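Side-chain contacts in uncharacterized protein (Pseudomonas aeruginosa UCBPP-PA14, PDB 3FD9), which acts as the transcriptional anti-activator ExsD, restraining the type III secretion regulon probably by disrupting self-association and DNA binding of its activator ExsA: residues Gly109-Leu114 with Ser188-Trp193; Pro120-Ser125 with Gly177-Ala182; Glu210-Pro213 with Leu219-Pro222. All blocks are in the same frame, centred on the assembly; numbering follows the deposited sequence.

Interaction 1: Gly109-Leu114 with Ser188-Trp193; sequences GWWESL and SAWPNW
Ala-189 meets Trp-111 of helix 96-115 at the rim of the indole: its CB lies near the plane of that ring, 3.5 Å from Trp-111 CZ2. The next residue, Trp-190, lies in a turn and supplies two separate contacts. Its CB sits 3.6 Å from Trp-111 CH2, while the benzo edge of its indole, led by CE3, turns toward one face of Trp-111. Three measurements identify this as a T-shaped (edge-to-face) pair: the planes stand at 84°, the six-membered rings have centroids 5.5 Å apart, and Trp-190 CE3 is 4.0 Å above the Trp-111 plane, displaced toward the rim. Trp-111 carries CG anti to its backbone nitrogen (chi1 179°), a setting that sends the indole out from the helix across a CA separation of 10.2 Å between the two tryptophans. A type I turn runs from Trp-190 to Trp-193, and Trp-193 CE3 lies over a face of the Trp-190 indole. Trp-193 in turn stacks on Tyr-108 and packs on Met-39 of the second subunit. The polar end of Trp-190 is satisfied elsewhere, NE1 donating to the carbonyl of Phe-209, and Pro-213 touches both Trp-111 and Trp-190. No hydrogen bond crosses between the two segments. Helix 96-115 is thus held against the end region of helix 157-189 and the turn that follows by aromatic and methyl packing in a largely buried setting, and the edge-to-face geometry would place ring hydrogens of Trp-190 against the pi cloud of Trp-111.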
# COMPACT_ATOMS: atom_id res chain seq x y z
N GLY A 109 -22.94 11.70 -1.60
CA GLY A 109 -22.43 12.01 -2.93
C GLY A 109 -23.57 12.14 -3.91
O GLY A 109 -23.59 13.02 -4.76
N TRP A 110 -24.54 11.25 -3.78
CA TRP A 110 -25.74 11.29 -4.60
C TRP A 110 -26.55 12.56 -4.31
O TRP A 110 -26.84 13.33 -5.22
CB TRP A 110 -26.58 10.04 -4.39
CG TRP A 110 -27.82 10.03 -5.19
CD1 TRP A 110 -27.99 9.54 -6.45
CD2 TRP A 110 -29.10 10.55 -4.79
NE1 TRP A 110 -29.28 9.72 -6.86
CE2 TRP A 110 -29.99 10.34 -5.86
CE3 TRP A 110 -29.57 11.17 -3.64
CZ2 TRP A 110 -31.32 10.73 -5.81
CZ3 TRP A 110 -30.90 11.56 -3.59
CH2 TRP A 110 -31.75 11.34 -4.67
N TRP A 111 -26.90 12.78 -3.05
CA TRP A 111 -27.60 14.00 -2.67
C TRP A 111 -26.92 15.21 -3.28
O TRP A 111 -27.52 15.98 -4.02
CB TRP A 111 -27.64 14.15 -1.15
CG TRP A 111 -28.32 15.39 -0.68
CD1 TRP A 111 -29.65 15.67 -0.76
CD2 TRP A 111 -27.71 16.52 -0.04
NE1 TRP A 111 -29.91 16.90 -0.21
CE2 TRP A 111 -28.74 17.44 0.23
CE3 TRP A 111 -26.40 16.84 0.32
CZ2 TRP A 111 -28.49 18.66 0.85
CZ3 TRP A 111 -26.16 18.05 0.94
CH2 TRP A 111 -27.20 18.95 1.20
N GLU A 112 -25.64 15.36 -2.98
CA GLU A 112 -24.83 16.44 -3.53
C GLU A 112 -25.09 16.70 -5.02
O GLU A 112 -25.16 17.86 -5.44
CB GLU A 112 -23.37 16.09 -3.31
CG GLU A 112 -22.43 17.25 -3.42
CD GLU A 112 -21.00 16.79 -3.32
OE1 GLU A 112 -20.64 15.80 -3.99
OE2 GLU A 112 -20.24 17.42 -2.56
N SER A 113 -25.22 15.63 -5.80
CA SER A 113 -25.40 15.73 -7.25
C SER A 113 -26.72 16.38 -7.63
O SER A 113 -26.80 17.03 -8.67
CB SER A 113 -25.35 14.35 -7.90
OG SER A 113 -24.07 13.76 -7.77
N LEU A 114 -27.76 16.20 -6.82
CA LEU A 114 -29.03 16.86 -7.08
C LEU A 114 -28.82 18.37 -7.11
O LEU A 114 -29.27 19.04 -8.04
CB LEU A 114 -30.06 16.53 -6.01
CG LEU A 114 -30.53 15.09 -5.84
CD1 LEU A 114 -31.61 15.06 -4.76
CD2 LEU A 114 -31.07 14.53 -7.16
N SER A 188 -25.57 24.69 3.68
CA SER A 188 -26.81 25.35 4.04
C SER A 188 -28.01 24.42 3.97
O SER A 188 -28.97 24.57 4.73
CB SER A 188 -27.05 26.57 3.14
OG SER A 188 -26.10 27.59 3.40
N ALA A 189 -27.96 23.45 3.05
CA ALA A 189 -29.11 22.60 2.77
C ALA A 189 -29.22 21.41 3.73
O ALA A 189 -30.25 20.74 3.78
CB ALA A 189 -29.07 22.11 1.34
N TRP A 190 -28.14 21.16 4.46
CA TRP A 190 -28.08 20.09 5.45
C TRP A 190 -27.11 20.48 6.54
O TRP A 190 -26.01 19.93 6.64
CB TRP A 190 -27.58 18.79 4.82
CG TRP A 190 -27.81 17.58 5.68
CD1 TRP A 190 -28.18 17.57 6.99
CD2 TRP A 190 -27.66 16.21 5.30
NE1 TRP A 190 -28.29 16.28 7.45
CE2 TRP A 190 -27.97 15.42 6.42
CE3 TRP A 190 -27.31 15.58 4.10
CZ2 TRP A 190 -27.93 14.03 6.39
CZ3 TRP A 190 -27.27 14.19 4.08
CH2 TRP A 190 -27.58 13.44 5.21
N PRO A 191 -27.51 21.45 7.38
CA PRO A 191 -26.63 22.07 8.37
C PRO A 191 -25.94 21.06 9.28
O PRO A 191 -24.75 21.21 9.53
CB PRO A 191 -27.59 22.95 9.18
CG PRO A 191 -28.74 23.21 8.25
CD PRO A 191 -28.89 21.95 7.46
N ASN A 192 -26.68 20.05 9.76
CA ASN A 192 -26.16 19.13 10.77
C ASN A 192 -25.47 17.87 10.24
O ASN A 192 -25.33 16.89 10.98
CB ASN A 192 -27.26 18.72 11.74
CG ASN A 192 -27.79 19.88 12.55
OD1 ASN A 192 -28.98 19.94 12.86
ND2 ASN A 192 -26.91 20.82 12.90
N TRP A 193 -25.05 17.89 8.98
CA TRP A 193 -24.32 16.75 8.41
C TRP A 193 -23.05 16.50 9.21
O TRP A 193 -22.76 15.37 9.56
CB TRP A 193 -24.01 17.00 6.93
CG TRP A 193 -22.95 16.11 6.33
CD1 TRP A 193 -21.69 16.48 5.97
CD2 TRP A 193 -23.07 14.73 5.99
NE1 TRP A 193 -21.01 15.41 5.44
CE2 TRP A 193 -21.83 14.32 5.44
CE3 TRP A 193 -24.09 13.79 6.11
CZ2 TRP A 193 -21.60 13.02 5.01
CZ3 TRP A 193 -23.86 12.51 5.68
CH2 TRP A 193 -22.62 12.13 5.14

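Interaction 2: Pro120-Ser125 with Gly177-Ala182; sequences PGWRLS and GKLETA
The helical hairpin of ExsD, formed by helices 119-147 and 157-189, is joined near its open end by Trp-122 lying against Lys-178 and Leu-179. The short helical segments run roughly antiparallel, with 134° between their directions and 10.3 Å between their axes at closest approach. Trp-122 and Leu-179 are nearest by backbone, at 7.5 Å between CA atoms. The aliphatic part of Lys-178 passes over one face of the indole, crossing it at about a right angle. Its CB makes a CH-pi contact, 3.7 Å from the centroid of the six-membered ring and 25° off the normal; farther along the extended chain, Lys-178 CD reaches the rim of the same face, 3.7 Å from Trp-122 CZ2. Leu-179 meets the indole differently, with Leu-179 CD2 near the ring plane and 4.0 Å from Trp-122 CE3. The same methyl is shared with Arg-123: Leu-179 CD2 is 3.9 Å from Arg-123 CG and also sits over the centre of one guanidinium face, 3.9 Å above it. Arg-123 can reach there because its chain is extended from CG to NE and then turns at chi4 (-64°). Aliphatic groups of Lys-178 and Leu-179 thus pack on the Trp-122 indole and the flat face of Arg-123, while NH2 of the guanidinium is directed to a salt bridge with Glu-112 of helix 96-115, outside the hairpin. The carboxylate of Glu-112 draws in both Arg-123 and Arg-38 of the second subunit, and probably balances their charge.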
# COMPACT_ATOMS: atom_id res chain seq x y z
N PRO A 120 -19.92 15.94 -9.40
CA PRO A 120 -19.14 14.70 -9.46
C PRO A 120 -18.02 14.83 -10.46
O PRO A 120 -16.89 14.44 -10.17
CB PRO A 120 -20.16 13.68 -9.95
CG PRO A 120 -21.47 14.22 -9.51
CD PRO A 120 -21.37 15.70 -9.58
N GLY A 121 -18.32 15.40 -11.63
CA GLY A 121 -17.33 15.56 -12.68
C GLY A 121 -16.17 16.44 -12.25
O GLY A 121 -15.01 16.16 -12.58
N TRP A 122 -16.47 17.51 -11.52
CA TRP A 122 -15.42 18.40 -11.04
C TRP A 122 -14.45 17.68 -10.11
O TRP A 122 -13.23 17.84 -10.22
CB TRP A 122 -16.01 19.62 -10.33
CG TRP A 122 -16.93 20.43 -11.18
CD1 TRP A 122 -17.04 20.40 -12.54
CD2 TRP A 122 -17.87 21.42 -10.73
NE1 TRP A 122 -17.98 21.30 -12.96
CE2 TRP A 122 -18.51 21.94 -11.87
CE3 TRP A 122 -18.23 21.92 -9.47
CZ2 TRP A 122 -19.49 22.93 -11.80
CZ3 TRP A 122 -19.20 22.90 -9.39
CH2 TRP A 122 -19.82 23.40 -10.55
N ARG A 123 -15.00 16.87 -9.19
CA ARG A 123 -14.18 16.20 -8.19
C ARG A 123 -13.13 15.31 -8.81
O ARG A 123 -11.94 15.45 -8.51
CB ARG A 123 -15.05 15.38 -7.23
CG ARG A 123 -15.84 16.24 -6.25
CD ARG A 123 -16.52 15.42 -5.18
NE ARG A 123 -17.34 16.28 -4.33
CZ ARG A 123 -16.85 17.25 -3.55
NH1 ARG A 123 -15.54 17.48 -3.52
NH2 ARG A 123 -17.67 17.98 -2.81
N LEU A 124 -13.55 14.40 -9.68
CA LEU A 124 -12.61 13.48 -10.30
C LEU A 124 -11.64 14.24 -11.19
O LEU A 124 -10.47 13.88 -11.29
CB LEU A 124 -13.33 12.37 -11.06
CG LEU A 124 -14.12 12.72 -12.32
CD1 LEU A 124 -13.20 12.73 -13.53
CD2 LEU A 124 -15.24 11.71 -12.51
N SER A 125 -12.12 15.30 -11.83
CA SER A 125 -11.24 16.14 -12.63
C SER A 125 -10.09 16.66 -11.79
O SER A 125 -8.95 16.75 -12.25
CB SER A 125 -12.00 17.30 -13.26
OG SER A 125 -12.93 16.84 -14.23
N GLY A 177 -12.64 26.42 -6.90
CA GLY A 177 -13.52 27.56 -6.70
C GLY A 177 -14.98 27.16 -6.79
O GLY A 177 -15.75 27.43 -5.87
N LYS A 178 -15.34 26.52 -7.89
CA LYS A 178 -16.71 26.04 -8.09
C LYS A 178 -17.14 25.13 -6.95
O LYS A 178 -18.28 25.20 -6.49
CB LYS A 178 -16.81 25.28 -9.41
CG LYS A 178 -16.50 26.09 -10.66
CD LYS A 178 -16.52 25.18 -11.89
CE LYS A 178 -16.43 25.95 -13.19
NZ LYS A 178 -16.46 25.03 -14.36
N LEU A 179 -16.23 24.27 -6.51
CA LEU A 179 -16.53 23.30 -5.47
C LEU A 179 -16.67 23.97 -4.11
O LEU A 179 -17.43 23.51 -3.25
CB LEU A 179 -15.45 22.23 -5.41
CG LEU A 179 -15.42 21.22 -6.56
CD1 LEU A 179 -14.04 20.61 -6.70
CD2 LEU A 179 -16.46 20.13 -6.35
N GLU A 180 -15.95 25.06 -3.91
CA GLU A 180 -16.04 25.78 -2.65
C GLU A 180 -17.41 26.43 -2.57
O GLU A 180 -18.06 26.41 -1.53
CB GLU A 180 -14.94 26.84 -2.53
CG GLU A 180 -14.36 26.97 -1.13
CD GLU A 180 -15.41 27.34 -0.09
OE1 GLU A 180 -16.04 28.41 -0.23
OE2 GLU A 180 -15.58 26.57 0.88
N THR A 181 -17.86 26.98 -3.69
CA THR A 181 -19.18 27.58 -3.76
C THR A 181 -20.27 26.53 -3.53
O THR A 181 -21.17 26.73 -2.71
CB THR A 181 -19.41 28.29 -5.11
OG1 THR A 181 -18.37 29.24 -5.34
CG2 THR A 181 -20.76 29.00 -5.12
N ALA A 182 -20.19 25.41 -4.24
CA ALA A 182 -21.18 24.35 -4.09
C ALA A 182 -21.25 23.88 -2.64
O ALA A 182 -22.33 23.74 -2.07
CB ALA A 182 -20.85 23.18 -5.00

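Interaction 3: Glu210-Pro213 with Leu219-Pro222; sequences EPIP and LWQP
An irregular run, Glu-210 to Pro-213, with a cis peptide before Pro-211, passes beside helical residues 219-222 and brings the CA atoms of Ile-212 and Trp-220 to 8.0 Å. Both side chains set out toward the opposing segment, and they account for most of the contact. The CG2 methyl of Ile-212 rests over one face of the Trp-220 indole: it lies 3.7 Å from the centroid of the five-membered ring and only 12° off the normal, so the CH-pi contact is nearly vertical. The nearest ring atom to Ile-212 CG2 is Trp-220 CE2, at 3.6 Å. In Ile-212, CG1 lies between the backbone nitrogen and the carbonyl carbon (chi1 80°), which leaves CG2 beside the nitrogen and directed at the ring, while CD1 continues toward the CB end of Trp-220. The exact placement of CD1 there is doubtful in this model. Glu-210 contributes at the margin. Its OE1 approaches Trp-220 NE1 to 3.9 Å, obliquely and with carboxylate and indole planes 55° apart, too far for a hydrogen bond. On the helical side, Trp-220 also touches Leu-104 of helix 96-115, while Leu-219 packs on helices 96-115 and 232-241. This small contact thus joins the loop after helix 193-203 to the short helix 217-223 that follows it within the C-terminal family region. Its chemistry is dispersive, a branched aliphatic chain against a flat aromatic face; the glutamate could add at most a weak electrostatic attraction to the indole N-H.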
# COMPACT_ATOMS: atom_id res chain seq x y z
N GLU A 210 -30.20 14.92 12.05
CA GLU A 210 -31.45 15.62 11.80
C GLU A 210 -31.39 17.09 12.21
O GLU A 210 -30.66 17.46 13.14
CB GLU A 210 -32.63 14.89 12.44
CG GLU A 210 -32.36 14.27 13.80
CD GLU A 210 -33.13 12.98 14.00
OE1 GLU A 210 -33.26 12.21 13.02
OE2 GLU A 210 -33.61 12.73 15.13
N PRO A 211 -32.17 17.94 11.52
CA PRO A 211 -33.13 17.51 10.49
C PRO A 211 -32.44 17.18 9.17
O PRO A 211 -31.58 17.94 8.72
CB PRO A 211 -34.01 18.75 10.31
CG PRO A 211 -33.44 19.82 11.21
CD PRO A 211 -32.07 19.40 11.57
N ILE A 212 -32.84 16.08 8.54
CA ILE A 212 -32.28 15.69 7.24
C ILE A 212 -33.10 16.26 6.09
O ILE A 212 -34.31 16.47 6.23
CB ILE A 212 -32.22 14.16 7.10
CG1 ILE A 212 -33.58 13.60 6.71
CG2 ILE A 212 -31.74 13.51 8.39
CD1 ILE A 212 -33.50 12.31 5.95
N PRO A 213 -32.46 16.52 4.94
CA PRO A 213 -33.16 17.07 3.76
C PRO A 213 -34.41 16.26 3.43
O PRO A 213 -34.41 15.06 3.64
CB PRO A 213 -32.12 16.90 2.65
CG PRO A 213 -30.82 16.97 3.35
CD PRO A 213 -31.03 16.30 4.68
N LEU A 219 -35.51 7.31 2.57
CA LEU A 219 -34.34 6.55 2.98
C LEU A 219 -34.18 6.57 4.50
O LEU A 219 -33.89 5.55 5.12
CB LEU A 219 -33.07 7.11 2.36
CG LEU A 219 -31.81 6.55 3.03
CD1 LEU A 219 -31.74 5.04 2.78
CD2 LEU A 219 -30.54 7.25 2.56
N TRP A 220 -34.36 7.75 5.10
CA TRP A 220 -34.12 7.90 6.52
C TRP A 220 -35.11 7.14 7.40
O TRP A 220 -34.71 6.49 8.35
CB TRP A 220 -34.09 9.37 6.93
CG TRP A 220 -33.06 9.65 7.98
CD1 TRP A 220 -33.27 9.84 9.31
CD2 TRP A 220 -31.63 9.73 7.79
NE1 TRP A 220 -32.07 10.05 9.96
CE2 TRP A 220 -31.06 9.99 9.04
CE3 TRP A 220 -30.80 9.62 6.67
CZ2 TRP A 220 -29.68 10.14 9.21
CZ3 TRP A 220 -29.44 9.77 6.84
CH2 TRP A 220 -28.89 10.03 8.09
N GLN A 221 -36.39 7.24 7.07
CA GLN A 221 -37.41 6.52 7.83
C GLN A 221 -36.99 5.07 8.12
O GLN A 221 -36.90 4.68 9.29
CB GLN A 221 -38.78 6.62 7.14
CG GLN A 221 -39.66 5.38 7.25
CD GLN A 221 -40.31 5.22 8.61
OE1 GLN A 221 -40.42 6.17 9.38
NE2 GLN A 221 -40.75 4.00 8.90
N PRO A 222 -36.71 4.28 7.07
CA PRO A 222 -36.29 2.89 7.30
C PRO A 222 -34.94 2.79 7.98
O PRO A 222 -34.69 1.86 8.73
CB PRO A 222 -36.17 2.32 5.88
CG PRO A 222 -36.88 3.28 5.00
CD PRO A 222 -36.75 4.61 5.64

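Tryptophan is the common receiver, and what approaches it changes with place in the fold. Interaction 1, largely buried, is all aromatic and methyl. The partly buried interactions 2 and 3 set aliphatic groups over an indole face and bring in charged residues as well: Lys-178 and Arg-123 in the hairpin, Glu-210 in the C-terminal region. Interactions 1 and 2 both use helix 157-189, are linked by a salt bridge, and are nested along the chain, interaction 2 inside the loop that interaction 1 closes. Interactions 1 and 3, in series along the chain with centres about 12 Å apart, meet through a shared proline. Interactions 2 and 3 do not touch, their nearest atoms being about 12 Å apart.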